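PDB 7JRM: F5/8 type C domain protein from Clostridium perfringens, which probably binds carbohydrate through its CBM51 module, as part of ZmpB, an O-glycopeptidase that recognises and hydrolyses mucin glycoproteins. Local coordinates for residues A[234-237]-A[238-242]; A[270-273]-A[274-277]; A[283-286]-A[287-291]; A[319-322]-A[323-326]. All coordinates share one frame; numbering follows the deposited sequence.

Contact 1: residues A[234-237]-A[238-242]; sequences LNKA and IEEAK
Lys236 and Glu240, one helical turn apart, are joined at their ends by a salt bridge, with NZ of Lys236 3.1 Å from OE1 of Glu240. The lysine chain runs extended from CB and bends only at its last torsion (chi4 -70°), which turns NZ across toward that oxygen. Glu240 sends CG past the carbonyl O of Lys236 and stays extended beyond it. NZ meets OE1 on the syn side, 26° out of the carboxylate plane, and the aliphatic part of the lysine adds a contact of 3.5 Å from CE to the same OE1.

In the next pair round the helix surface, two waters sit between OD1 of Asn235 and OE2 of Glu239. One of them lies 2.8 Å from Asn235 OD1 and 3.0 Å from Glu239 OE2. Glu239 also turns its carboxylate toward the following helical turn, where Lys242 NZ approaches OE2 at 3.0 Å, again from the syn side.

On the inner side the chemistry changes to hydrocarbon. Leu234 holds CG opposite its own backbone N (chi1 -179°), beside its carbonyl carbon, and Ile238 reaches this branched end with CD1, 3.9 Å from CG of Leu234 and 4.1 Å from its CD1. Below all these pairs runs the regular i to i+4 backbone bonding, as in Ile238 N to Leu234 O at 3.0 Å.

Leu234 and Ile238 also lean on Leu268 of helix 251-270, while Ala237 and Ile238 meet Leu283 of helix 273-288. Charged pairs spaced i to i+4 on one side and apolar residues on the other are the signature of an amphipathic helix, here one member of a three-helix bundle.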
ATOM      1  N   LEU A 234       8.851   7.095   7.351  1.00 20.39           N
ATOM      2  CA  LEU A 234       7.761   7.117   6.380  1.00 16.60           C
ATOM      3  C   LEU A 234       6.465   6.611   6.998  1.00 21.69           C
ATOM      4  O   LEU A 234       5.387   7.153   6.726  1.00 19.87           O
ATOM      5  CB  LEU A 234       8.131   6.289   5.150  1.00 15.16           C
ATOM      6  CG  LEU A 234       7.067   6.250   4.051  1.00 15.42           C
ATOM      7  CD1 LEU A 234       6.744   7.659   3.580  1.00 13.35           C
ATOM      8  CD2 LEU A 234       7.511   5.380   2.887  1.00 15.77           C
ATOM      9  N   ASN A 235       6.549   5.570   7.834  1.00 20.41           N
ATOM     10  CA  ASN A 235       5.366   5.087   8.537  1.00 21.94           C
ATOM     11  C   ASN A 235       4.792   6.164   9.448  1.00 21.23           C
ATOM     12  O   ASN A 235       3.568   6.298   9.571  1.00 18.95           O
ATOM     13  CB  ASN A 235       5.706   3.835   9.347  1.00 20.70           C
ATOM     14  CG  ASN A 235       5.114   2.575   8.752  1.00 26.84           C
ATOM     15  OD1 ASN A 235       3.948   2.549   8.356  1.00 25.69           O
ATOM     16  ND2 ASN A 235       5.916   1.518   8.687  1.00 29.06           N
ATOM     17  N   LYS A 236       5.663   6.943  10.092  1.00 18.48           N
ATOM     18  CA  LYS A 236       5.200   8.006  10.978  1.00 24.46           C
ATOM     19  C   LYS A 236       4.475   9.100  10.202  1.00 19.81           C
ATOM     20  O   LYS A 236       3.434   9.597  10.647  1.00 20.52           O
ATOM     21  CB  LYS A 236       6.384   8.587  11.751  1.00 21.63           C
ATOM     22  CG  LYS A 236       6.001   9.557  12.855  1.00 26.40           C
ATOM     23  CD  LYS A 236       7.236  10.046  13.596  1.00 24.71           C
ATOM     24  CE  LYS A 236       6.941  11.300  14.400  1.00 30.01           C
ATOM     25  NZ  LYS A 236       6.713  12.482  13.523  1.00 24.54           N
ATOM     26  N   ALA A 237       5.009   9.484   9.041  1.00 18.87           N
ATOM     27  CA  ALA A 237       4.376  10.535   8.249  1.00 18.69           C
ATOM     28  C   ALA A 237       3.060  10.070   7.640  1.00 24.04           C
ATOM     29  O   ALA A 237       2.124  10.868   7.511  1.00 21.88           O
ATOM     30  CB  ALA A 237       5.329  11.012   7.154  1.00 21.77           C
ATOM     31  N   ILE A 238       2.965   8.793   7.262  1.00 20.38           N
ATOM     32  CA  ILE A 238       1.734   8.284   6.663  1.00 20.52           C
ATOM     33  C   ILE A 238       0.616   8.240   7.698  1.00 21.84           C
ATOM     34  O   ILE A 238      -0.515   8.665   7.432  1.00 22.44           O
ATOM     35  CB  ILE A 238       1.976   6.899   6.035  1.00 19.49           C
ATOM     36  CG1 ILE A 238       2.767   7.030   4.733  1.00 21.31           C
ATOM     37  CG2 ILE A 238       0.654   6.185   5.783  1.00 16.61           C
ATOM     38  CD1 ILE A 238       3.203   5.704   4.153  1.00 21.06           C
ATOM     39  N   GLU A 239       0.916   7.726   8.894  1.00 21.42           N
ATOM     40  CA  GLU A 239      -0.106   7.615   9.931  1.00 24.33           C
ATOM     41  C   GLU A 239      -0.641   8.984  10.329  1.00 26.22           C
ATOM     42  O   GLU A 239      -1.846   9.146  10.558  1.00 27.03           O
ATOM     43  CB  GLU A 239       0.459   6.884  11.149  1.00 27.12           C
ATOM     44  CG  GLU A 239       0.753   5.412  10.913  1.00 30.90           C
ATOM     45  CD  GLU A 239      -0.359   4.703  10.164  1.00 31.23           C
ATOM     46  OE1 GLU A 239      -1.524   4.779  10.611  1.00 32.59           O
ATOM     47  OE2 GLU A 239      -0.069   4.070   9.128  1.00 30.49           O
ATOM     48  N   GLU A 240       0.238   9.984  10.416  1.00 21.04           N
ATOM     49  CA  GLU A 240      -0.215  11.332  10.734  1.00 26.27           C
ATOM     50  C   GLU A 240      -0.971  11.956   9.569  1.00 28.02           C
ATOM     51  O   GLU A 240      -1.875  12.772   9.784  1.00 31.89           O
ATOM     52  CB  GLU A 240       0.973  12.205  11.135  1.00 27.70           C
ATOM     53  CG  GLU A 240       1.609  11.805  12.458  1.00 32.40           C
ATOM     54  CD  GLU A 240       2.906  12.541  12.733  1.00 36.51           C
ATOM     55  OE1 GLU A 240       3.631  12.140  13.668  1.00 36.81           O
ATOM     56  OE2 GLU A 240       3.200  13.520  12.016  1.00 35.45           O
ATOM     57  N   ALA A 241      -0.623  11.586   8.334  1.00 23.65           N
ATOM     58  CA  ALA A 241      -1.350  12.099   7.178  1.00 26.39           C
ATOM     59  C   ALA A 241      -2.734  11.472   7.074  1.00 26.25           C
ATOM     60  O   ALA A 241      -3.708  12.155   6.736  1.00 25.17           O
ATOM     61  CB  ALA A 241      -0.549  11.853   5.900  1.00 23.19           C
ATOM     62  N   LYS A 242      -2.842  10.174   7.362  1.00 24.88           N
ATOM     63  CA  LYS A 242      -4.131   9.494   7.318  1.00 25.20           C
ATOM     64  C   LYS A 242      -5.091   9.980   8.397  1.00 28.29           C
ATOM     65  O   LYS A 242      -6.288   9.683   8.314  1.00 25.76           O
ATOM     66  CB  LYS A 242      -3.928   7.983   7.441  1.00 24.63           C
ATOM     67  CG  LYS A 242      -3.403   7.329   6.169  1.00 27.20           C
ATOM     68  CD  LYS A 242      -3.421   5.810   6.262  1.00 29.90           C
ATOM     69  CE  LYS A 242      -2.841   5.321   7.580  1.00 31.69           C
ATOM     70  NZ  LYS A 242      -2.674   3.842   7.589  1.00 32.57           N
TER
HETATM   71  O   HOH W   1       1.907   3.591   7.478  1.00 18.25           O
HETATM   72  O   HOH W   2       1.982   2.331  10.401  1.00 34.86           O

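Contact 2: residues A[270-273]-A[274-277]; sequences SKDK and ETIN
OD2 of Asp272 accepts from Thr275 N at 2.9 Å, a capping bond that makes Asp272 the N-cap of helix 273-288. The N-H of Thr275 reaches OD2 from above the carboxylate plane, 36° out of it. The hydroxyl OG1 of Thr275 also lies close to OD2 of Asp272, but the modelled separation of 2.4 Å is very short and therefore doubtful. The negative charge of the aspartate would be expected to suit the positive end of the helix dipole.

Asp272 has CG turned away from its own nitrogen (chi1 178°), a setting that carries the carboxylate over to the first turn. The side chains of Asp272 and Thr275 meet at about a right angle. The preceding residue, Lys271, has positive phi (54°) where helix 251-270 has ended, and its NZ forms a salt bridge with Asp19, tying the bend to the N-terminal part of the chain.

Once past the cap, ordinary helical bonding begins with Ile276 N donating to Asp272 O at 3.0 Å. The other carboxylate oxygen takes a water, which donates to Asp272 OD1 at 2.6 Å and accepts from Glu274 N at 3.1 Å.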
ATOM      1  N   SER A 270       7.957  -1.783  -1.095  1.00 14.68           N
ATOM      2  CA  SER A 270       9.147  -1.960  -1.918  1.00 16.49           C
ATOM      3  C   SER A 270      10.357  -2.364  -1.087  1.00 19.90           C
ATOM      4  O   SER A 270      11.268  -3.020  -1.606  1.00 20.23           O
ATOM      5  CB  SER A 270       9.444  -0.676  -2.695  1.00 15.57           C
ATOM      6  OG  SER A 270       9.943   0.334  -1.836  1.00 19.63           O
ATOM      7  N   LYS A 271      10.382  -1.986   0.194  1.00 15.12           N
ATOM      8  CA  LYS A 271      11.524  -2.245   1.076  1.00 18.90           C
ATOM      9  C   LYS A 271      12.819  -1.702   0.478  1.00 21.97           C
ATOM     10  O   LYS A 271      13.903  -2.247   0.698  1.00 22.95           O
ATOM     11  CB  LYS A 271      11.652  -3.738   1.396  1.00 21.16           C
ATOM     12  CG  LYS A 271      10.465  -4.307   2.159  1.00 24.10           C
ATOM     13  CD  LYS A 271      10.459  -5.828   2.136  1.00 20.74           C
ATOM     14  CE  LYS A 271      11.665  -6.400   2.863  1.00 24.64           C
ATOM     15  NZ  LYS A 271      11.479  -7.840   3.192  1.00 32.02           N
ATOM     16  N   ASP A 272      12.706  -0.623  -0.290  1.00 19.04           N
ATOM     17  CA  ASP A 272      13.836   0.011  -0.953  1.00 19.16           C
ATOM     18  C   ASP A 272      14.112   1.349  -0.286  1.00 22.28           C
ATOM     19  O   ASP A 272      13.190   2.144  -0.075  1.00 20.48           O
ATOM     20  CB  ASP A 272      13.555   0.202  -2.446  1.00 17.55           C
ATOM     21  CG  ASP A 272      14.687   0.903  -3.167  1.00 23.20           C
ATOM     22  OD1 ASP A 272      15.792   0.326  -3.248  1.00 16.50           O
ATOM     23  OD2 ASP A 272      14.471   2.031  -3.658  1.00 24.94           O
ATOM     24  N   LYS A 273      15.384   1.597   0.035  1.00 17.83           N
ATOM     25  CA  LYS A 273      15.742   2.774   0.821  1.00 19.28           C
ATOM     26  C   LYS A 273      15.392   4.065   0.089  1.00 19.59           C
ATOM     27  O   LYS A 273      14.747   4.956   0.654  1.00 21.89           O
ATOM     28  CB  LYS A 273      17.230   2.738   1.164  1.00 19.10           C
ATOM     29  CG  LYS A 273      17.728   3.977   1.887  1.00 27.44           C
ATOM     30  CD  LYS A 273      19.135   4.339   1.446  1.00 28.62           C
ATOM     31  CE  LYS A 273      19.978   4.798   2.622  1.00 35.70           C
ATOM     32  NZ  LYS A 273      21.359   5.174   2.205  1.00 35.10           N
ATOM     33  N   GLU A 274      15.811   4.187  -1.172  1.00 20.35           N
ATOM     34  CA  GLU A 274      15.601   5.441  -1.888  1.00 23.17           C
ATOM     35  C   GLU A 274      14.142   5.633  -2.281  1.00 21.62           C
ATOM     36  O   GLU A 274      13.663   6.773  -2.333  1.00 20.14           O
ATOM     37  CB  GLU A 274      16.501   5.502  -3.124  1.00 24.74           C
ATOM     38  CG  GLU A 274      17.998   5.486  -2.816  1.00 24.73           C
ATOM     39  CD  GLU A 274      18.451   6.628  -1.916  1.00 36.32           C
ATOM     40  OE1 GLU A 274      17.729   7.642  -1.798  1.00 41.07           O
ATOM     41  OE2 GLU A 274      19.541   6.506  -1.320  1.00 36.09           O
ATOM     42  N   THR A 275      13.423   4.545  -2.564  1.00 19.66           N
ATOM     43  CA  THR A 275      11.993   4.661  -2.831  1.00 18.67           C
ATOM     44  C   THR A 275      11.254   5.184  -1.605  1.00 20.03           C
ATOM     45  O   THR A 275      10.342   6.012  -1.725  1.00 19.57           O
ATOM     46  CB  THR A 275      11.423   3.307  -3.260  1.00 16.64           C
ATOM     47  OG1 THR A 275      12.246   2.742  -4.288  1.00 16.21           O
ATOM     48  CG2 THR A 275      10.004   3.466  -3.784  1.00 13.90           C
ATOM     49  N   ILE A 276      11.643   4.719  -0.416  1.00 20.53           N
ATOM     50  CA  ILE A 276      11.004   5.175   0.813  1.00 17.79           C
ATOM     51  C   ILE A 276      11.349   6.634   1.084  1.00 19.27           C
ATOM     52  O   ILE A 276      10.478   7.443   1.424  1.00 18.31           O
ATOM     53  CB  ILE A 276      11.409   4.269   1.990  1.00 18.06           C
ATOM     54  CG1 ILE A 276      10.685   2.924   1.901  1.00 14.32           C
ATOM     55  CG2 ILE A 276      11.130   4.953   3.322  1.00 17.03           C
ATOM     56  CD1 ILE A 276      11.370   1.810   2.664  1.00 19.26           C
ATOM     57  N   ASN A 277      12.627   6.993   0.929  1.00 17.31           N
ATOM     58  CA  ASN A 277      13.053   8.363   1.196  1.00 19.88           C
ATOM     59  C   ASN A 277      12.405   9.345   0.227  1.00 19.49           C
ATOM     60  O   ASN A 277      12.014  10.450   0.621  1.00 16.08           O
ATOM     61  CB  ASN A 277      14.577   8.462   1.119  1.00 20.96           C
ATOM     62  CG  ASN A 277      15.268   7.748   2.265  1.00 22.23           C
ATOM     63  OD1 ASN A 277      14.626   7.322   3.225  1.00 21.99           O
ATOM     64  ND2 ASN A 277      16.586   7.620   2.172  1.00 26.13           N
TER
HETATM   65  O   HOH W   3      17.551   1.999  -2.418  1.00 24.89           O

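Contact 3: residues A[283-286]-A[287-291]; sequences LNKE and MNSLV
Leu283 and Met287 stand on the same inner side of helix 273-288, with CD1 of Leu283 4.3 Å from CG of Met287. Chi1 of Met287 is an uncommon -94° and the chain bends twice more, leading its tip away from the leucine to Ala241 of helix 232-242. Leu283 packs against Ala241 as well, so the two residues carry the same interface in successive turns.

Lys285 and Glu286 form a neighbouring charged pair, NZ of Lys285 making a weak hydrogen bond of 3.3 Å to OE1 of Glu286 within a salt bridge. Glu286 also lies against Ala256 of helix 251-270, and its carboxylate is near Glu282, so the lysine probably offsets part of the like charge. Asn288 folds back over the carbonyl of Asn284, but its ND2 is wrongly angled for a bond there. Its backbone N still donates to Asn284 O at 3.2 Å.

Further on, Ser289 N makes a weak bond to Glu286 O at 3.3 Å. Beyond it Leu290 turns its side chain to Leu244 and Tyr249. The chemistry thus changes at this C-terminal end: as the helical bonds weaken, Leu290 adds apolar packing and Val291 takes up backbone hydrogen bonding with Thr250.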
ATOM      1  N   LEU A 283       5.660  13.208   0.403  1.00 22.98           N
ATOM      2  CA  LEU A 283       4.554  13.270   1.354  1.00 24.21           C
ATOM      3  C   LEU A 283       4.676  14.486   2.263  1.00 22.18           C
ATOM      4  O   LEU A 283       3.677  15.151   2.561  1.00 22.69           O
ATOM      5  CB  LEU A 283       4.497  11.984   2.178  1.00 19.56           C
ATOM      6  CG  LEU A 283       3.463  11.924   3.304  1.00 19.87           C
ATOM      7  CD1 LEU A 283       2.068  12.235   2.782  1.00 17.01           C
ATOM      8  CD2 LEU A 283       3.491  10.564   3.984  1.00 16.75           C
ATOM      9  N   ASN A 284       5.896  14.793   2.713  1.00 25.75           N
ATOM     10  CA  ASN A 284       6.104  15.988   3.524  1.00 26.47           C
ATOM     11  C   ASN A 284       5.807  17.255   2.733  1.00 28.55           C
ATOM     12  O   ASN A 284       5.311  18.238   3.296  1.00 30.61           O
ATOM     13  CB  ASN A 284       7.535  16.023   4.057  1.00 28.18           C
ATOM     14  CG  ASN A 284       7.715  15.170   5.297  1.00 25.56           C
ATOM     15  OD1 ASN A 284       6.764  14.917   6.036  1.00 25.78           O
ATOM     16  ND2 ASN A 284       8.943  14.722   5.532  1.00 26.54           N
ATOM     17  N   LYS A 285       6.099  17.251   1.431  1.00 26.91           N
ATOM     18  CA  LYS A 285       5.842  18.428   0.607  1.00 30.86           C
ATOM     19  C   LYS A 285       4.345  18.678   0.458  1.00 29.59           C
ATOM     20  O   LYS A 285       3.877  19.812   0.609  1.00 32.28           O
ATOM     21  CB  LYS A 285       6.504  18.263  -0.761  1.00 28.24           C
ATOM     22  CG  LYS A 285       6.127  19.335  -1.770  1.00 29.15           C
ATOM     23  CD  LYS A 285       6.515  18.922  -3.180  1.00 33.06           C
ATOM     24  CE  LYS A 285       6.041  19.939  -4.206  1.00 39.66           C
ATOM     25  NZ  LYS A 285       4.557  20.058  -4.226  1.00 40.18           N
ATOM     26  N   GLU A 286       3.577  17.626   0.160  1.00 27.01           N
ATOM     27  CA  GLU A 286       2.131  17.777   0.051  1.00 28.63           C
ATOM     28  C   GLU A 286       1.477  18.021   1.403  1.00 29.53           C
ATOM     29  O   GLU A 286       0.388  18.604   1.456  1.00 29.93           O
ATOM     30  CB  GLU A 286       1.515  16.541  -0.611  1.00 23.88           C
ATOM     31  CG  GLU A 286       2.104  16.193  -1.971  1.00 27.52           C
ATOM     32  CD  GLU A 286       1.936  17.301  -2.999  1.00 30.28           C
ATOM     33  OE1 GLU A 286       2.711  17.321  -3.979  1.00 26.14           O
ATOM     34  OE2 GLU A 286       1.032  18.148  -2.836  1.00 29.66           O
ATOM     35  N   MET A 287       2.116  17.589   2.492  1.00 28.15           N
ATOM     36  CA  MET A 287       1.586  17.866   3.823  1.00 32.86           C
ATOM     37  C   MET A 287       1.603  19.360   4.118  1.00 36.39           C
ATOM     38  O   MET A 287       0.637  19.902   4.668  1.00 38.79           O
ATOM     39  CB  MET A 287       2.388  17.102   4.874  1.00 28.44           C
ATOM     40  CG  MET A 287       1.810  15.748   5.254  1.00 25.57           C
ATOM     41  SD  MET A 287       0.068  15.840   5.696  1.00 41.16           S
ATOM     42  CE  MET A 287       0.157  15.355   7.416  1.00 33.26           C
ATOM     43  N   ASN A 288       2.689  20.042   3.756  1.00 34.38           N
ATOM     44  CA  ASN A 288       2.801  21.480   3.966  1.00 38.08           C
ATOM     45  C   ASN A 288       2.169  22.294   2.844  1.00 39.00           C
ATOM     46  O   ASN A 288       2.093  23.522   2.962  1.00 42.33           O
ATOM     47  CB  ASN A 288       4.271  21.873   4.122  1.00 40.17           C
ATOM     48  CG  ASN A 288       4.963  21.110   5.235  1.00 38.48           C
ATOM     49  OD1 ASN A 288       4.585  21.215   6.402  1.00 38.25           O
ATOM     50  ND2 ASN A 288       5.981  20.337   4.879  1.00 37.73           N
ATOM     51  N   SER A 289       1.722  21.650   1.769  1.00 38.84           N
ATOM     52  CA  SER A 289       1.063  22.331   0.663  1.00 40.05           C
ATOM     53  C   SER A 289      -0.455  22.274   0.755  1.00 36.24           C
ATOM     54  O   SER A 289      -1.135  22.736  -0.167  1.00 39.92           O
ATOM     55  CB  SER A 289       1.522  21.734  -0.672  1.00 35.67           C
ATOM     56  OG  SER A 289       2.749  22.306  -1.090  1.00 41.20           O
ATOM     57  N   LEU A 290      -0.998  21.720   1.836  1.00 37.13           N
ATOM     58  CA  LEU A 290      -2.442  21.665   2.005  1.00 38.66           C
ATOM     59  C   LEU A 290      -3.010  23.065   2.197  1.00 41.51           C
ATOM     60  O   LEU A 290      -2.437  23.895   2.908  1.00 40.35           O
ATOM     61  CB  LEU A 290      -2.804  20.787   3.202  1.00 36.31           C
ATOM     62  CG  LEU A 290      -2.800  19.271   2.998  1.00 33.86           C
ATOM     63  CD1 LEU A 290      -3.039  18.567   4.322  1.00 32.53           C
ATOM     64  CD2 LEU A 290      -3.844  18.855   1.972  1.00 34.49           C
ATOM     65  N   VAL A 291      -4.145  23.324   1.554  1.00 41.01           N
ATOM     66  CA  VAL A 291      -4.856  24.590   1.682  1.00 42.14           C
ATOM     67  C   VAL A 291      -6.283  24.281   2.110  1.00 34.86           C
ATOM     68  O   VAL A 291      -6.977  23.491   1.459  1.00 36.62           O
ATOM     69  CB  VAL A 291      -4.833  25.397   0.367  1.00 40.43           C
ATOM     70  CG1 VAL A 291      -4.689  24.467  -0.831  1.00 37.08           C
ATOM     71  CG2 VAL A 291      -6.073  26.273   0.238  1.00 40.91           C
TER

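Contact 4: residues A[319-322]-A[323-326]; sequences DITL and GDMY
Thr321 has OG1 placed between its backbone N and carbonyl carbon (chi1 76°), while Asp324 turns CG away from its own carbonyl carbon (chi1 -75°); together these torsions swing each side chain onto the other residue's backbone N. OG1 of Thr321 accepts from Asp324 N at 2.9 Å, and OD2 of Asp324 accepts from Thr321 N at 3.1 Å in a nearly straight bond on the anti side of the carboxylate. The two reciprocal bonds define a capping box with Thr321 as N-cap of helix 322-326. Both acceptors have further partners: Thr321 OG1 is hydrogen-bonded to Leu295 O, and OD2 is the salt-bridge partner of Lys316 NZ, a charge that probably steadies the carboxylate in its capping pose.

Helical bonding follows at once, with Met325 N to Thr321 O at 2.8 Å and Tyr326 N to Leu322 O at 2.7 Å. Leu322 lies over one face of the ring of Tyr326, one turn further along: its CG is 4.0 Å from the ring centroid and 21° off the normal, a CH-pi contact. CD1 of Leu322 comes to 3.6 Å from CE1 of Tyr326. The ring also engages Lys346 by cation-pi. On the buried side CG2 of Ile320 meets SD of Met325 at 3.7 Å, the two side chains running at about a right angle.

Ile320 packs on Leu307 and Ile310 of helix 304-314, and Asp324 touches Leu314. Backbone bonds join Ile320, Leu322 and Gly323 to Ile299, Ala297 and Leu295, while Leu322, Met325 and Tyr326 meet Asn344, Ala345 and Asn347. In the chain the short helix precedes strand 330-332.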
ATOM      1  N   ASP A 319     -26.179  35.799  -0.471  1.00 38.30           N
ATOM      2  CA  ASP A 319     -25.114  35.058  -1.131  1.00 34.87           C
ATOM      3  C   ASP A 319     -25.203  33.566  -0.828  1.00 34.15           C
ATOM      4  O   ASP A 319     -25.642  33.147   0.246  1.00 29.79           O
ATOM      5  CB  ASP A 319     -23.749  35.591  -0.695  1.00 37.41           C
ATOM      6  CG  ASP A 319     -23.725  37.102  -0.584  1.00 45.42           C
ATOM      7  OD1 ASP A 319     -23.967  37.620   0.525  1.00 41.94           O
ATOM      8  OD2 ASP A 319     -23.461  37.770  -1.606  1.00 42.02           O
ATOM      9  N   ILE A 320     -24.776  32.763  -1.799  1.00 33.03           N
ATOM     10  CA  ILE A 320     -24.649  31.319  -1.643  1.00 31.11           C
ATOM     11  C   ILE A 320     -23.174  31.004  -1.438  1.00 28.46           C
ATOM     12  O   ILE A 320     -22.328  31.385  -2.255  1.00 27.19           O
ATOM     13  CB  ILE A 320     -25.214  30.569  -2.859  1.00 32.43           C
ATOM     14  CG1 ILE A 320     -26.727  30.776  -2.960  1.00 26.63           C
ATOM     15  CG2 ILE A 320     -24.884  29.085  -2.772  1.00 28.81           C
ATOM     16  CD1 ILE A 320     -27.499  30.237  -1.776  1.00 33.55           C
ATOM     17  N   THR A 321     -22.864  30.314  -0.346  1.00 21.87           N
ATOM     18  CA  THR A 321     -21.492  30.029   0.044  1.00 24.69           C
ATOM     19  C   THR A 321     -21.056  28.657  -0.463  1.00 23.85           C
ATOM     20  O   THR A 321     -21.863  27.850  -0.930  1.00 22.50           O
ATOM     21  CB  THR A 321     -21.347  30.104   1.568  1.00 25.01           C
ATOM     22  OG1 THR A 321     -21.908  28.928   2.161  1.00 23.28           O
ATOM     23  CG2 THR A 321     -22.068  31.332   2.111  1.00 25.67           C
ATOM     24  N   LEU A 322     -19.747  28.404  -0.372  1.00 21.23           N
ATOM     25  CA  LEU A 322     -19.232  27.076  -0.690  1.00 23.30           C
ATOM     26  C   LEU A 322     -19.788  26.035   0.271  1.00 21.53           C
ATOM     27  O   LEU A 322     -20.105  24.911  -0.133  1.00 22.06           O
ATOM     28  CB  LEU A 322     -17.703  27.079  -0.653  1.00 21.28           C
ATOM     29  CG  LEU A 322     -16.986  25.803  -1.098  1.00 26.43           C
ATOM     30  CD1 LEU A 322     -17.159  25.590  -2.592  1.00 22.34           C
ATOM     31  CD2 LEU A 322     -15.512  25.863  -0.729  1.00 23.19           C
ATOM     32  N   GLY A 323     -19.908  26.394   1.553  1.00 21.19           N
ATOM     33  CA  GLY A 323     -20.575  25.512   2.496  1.00 17.88           C
ATOM     34  C   GLY A 323     -22.009  25.226   2.097  1.00 22.91           C
ATOM     35  O   GLY A 323     -22.500  24.107   2.263  1.00 24.34           O
ATOM     36  N   ASP A 324     -22.700  26.237   1.563  1.00 24.48           N
ATOM     37  CA  ASP A 324     -24.017  26.003   0.980  1.00 24.39           C
ATOM     38  C   ASP A 324     -23.923  25.048  -0.203  1.00 23.49           C
ATOM     39  O   ASP A 324     -24.727  24.117  -0.324  1.00 19.88           O
ATOM     40  CB  ASP A 324     -24.648  27.326   0.543  1.00 27.03           C
ATOM     41  CG  ASP A 324     -25.166  28.139   1.710  1.00 27.49           C
ATOM     42  OD1 ASP A 324     -25.697  27.539   2.667  1.00 22.21           O
ATOM     43  OD2 ASP A 324     -25.049  29.382   1.664  1.00 27.85           O
ATOM     44  N   MET A 325     -22.936  25.257  -1.080  1.00 22.27           N
ATOM     45  CA  MET A 325     -22.793  24.409  -2.259  1.00 21.84           C
ATOM     46  C   MET A 325     -22.461  22.972  -1.875  1.00 21.47           C
ATOM     47  O   MET A 325     -22.963  22.026  -2.492  1.00 22.95           O
ATOM     48  CB  MET A 325     -21.722  24.977  -3.190  1.00 22.68           C
ATOM     49  CG  MET A 325     -22.066  26.336  -3.775  1.00 19.51           C
ATOM     50  SD  MET A 325     -23.522  26.291  -4.838  1.00 29.02           S
ATOM     51  CE  MET A 325     -23.030  25.066  -6.044  1.00 13.84           C
ATOM     52  N   TYR A 326     -21.620  22.789  -0.853  1.00 19.79           N
ATOM     53  CA  TYR A 326     -21.264  21.446  -0.408  1.00 24.81           C
ATOM     54  C   TYR A 326     -22.456  20.685   0.157  1.00 21.93           C
ATOM     55  O   TYR A 326     -22.401  19.454   0.250  1.00 19.29           O
ATOM     56  CB  TYR A 326     -20.157  21.514   0.648  1.00 21.99           C
ATOM     57  CG  TYR A 326     -18.764  21.700   0.086  1.00 23.51           C
ATOM     58  CD1 TYR A 326     -18.560  21.899  -1.274  1.00 28.21           C
ATOM     59  CD2 TYR A 326     -17.651  21.676   0.918  1.00 22.68           C
ATOM     60  CE1 TYR A 326     -17.288  22.069  -1.788  1.00 28.25           C
ATOM     61  CE2 TYR A 326     -16.375  21.846   0.413  1.00 30.25           C
ATOM     62  CZ  TYR A 326     -16.199  22.042  -0.942  1.00 29.31           C
ATOM     63  OH  TYR A 326     -14.933  22.212  -1.454  1.00 36.07           O
TER

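In the fold
Contacts 1, 2 and 3 belong to one bundle of helices 232-242, 251-270 and 273-288. Contact 1 is partly buried and contacts 2 and 3 lie at the surface, yet contact 1 touches both: Leu234 CD2 is 3.7 Å from Ile276 CG2, and Ala241 CA is 3.6 Å from Met287 CE. Contacts 2 and 3 share helix 273-288, one at its capped start, the other at its C-terminal end, their nearest atoms about 7 Å apart. Contact 4, partly buried, stands in a separate part of the chain, with centres 26 Å from contact 3. Apolar pairs and salt bridges mark contact 1, capping bonds contacts 2 and 4, reciprocal in contact 4 where contact 2 uses one carboxylate.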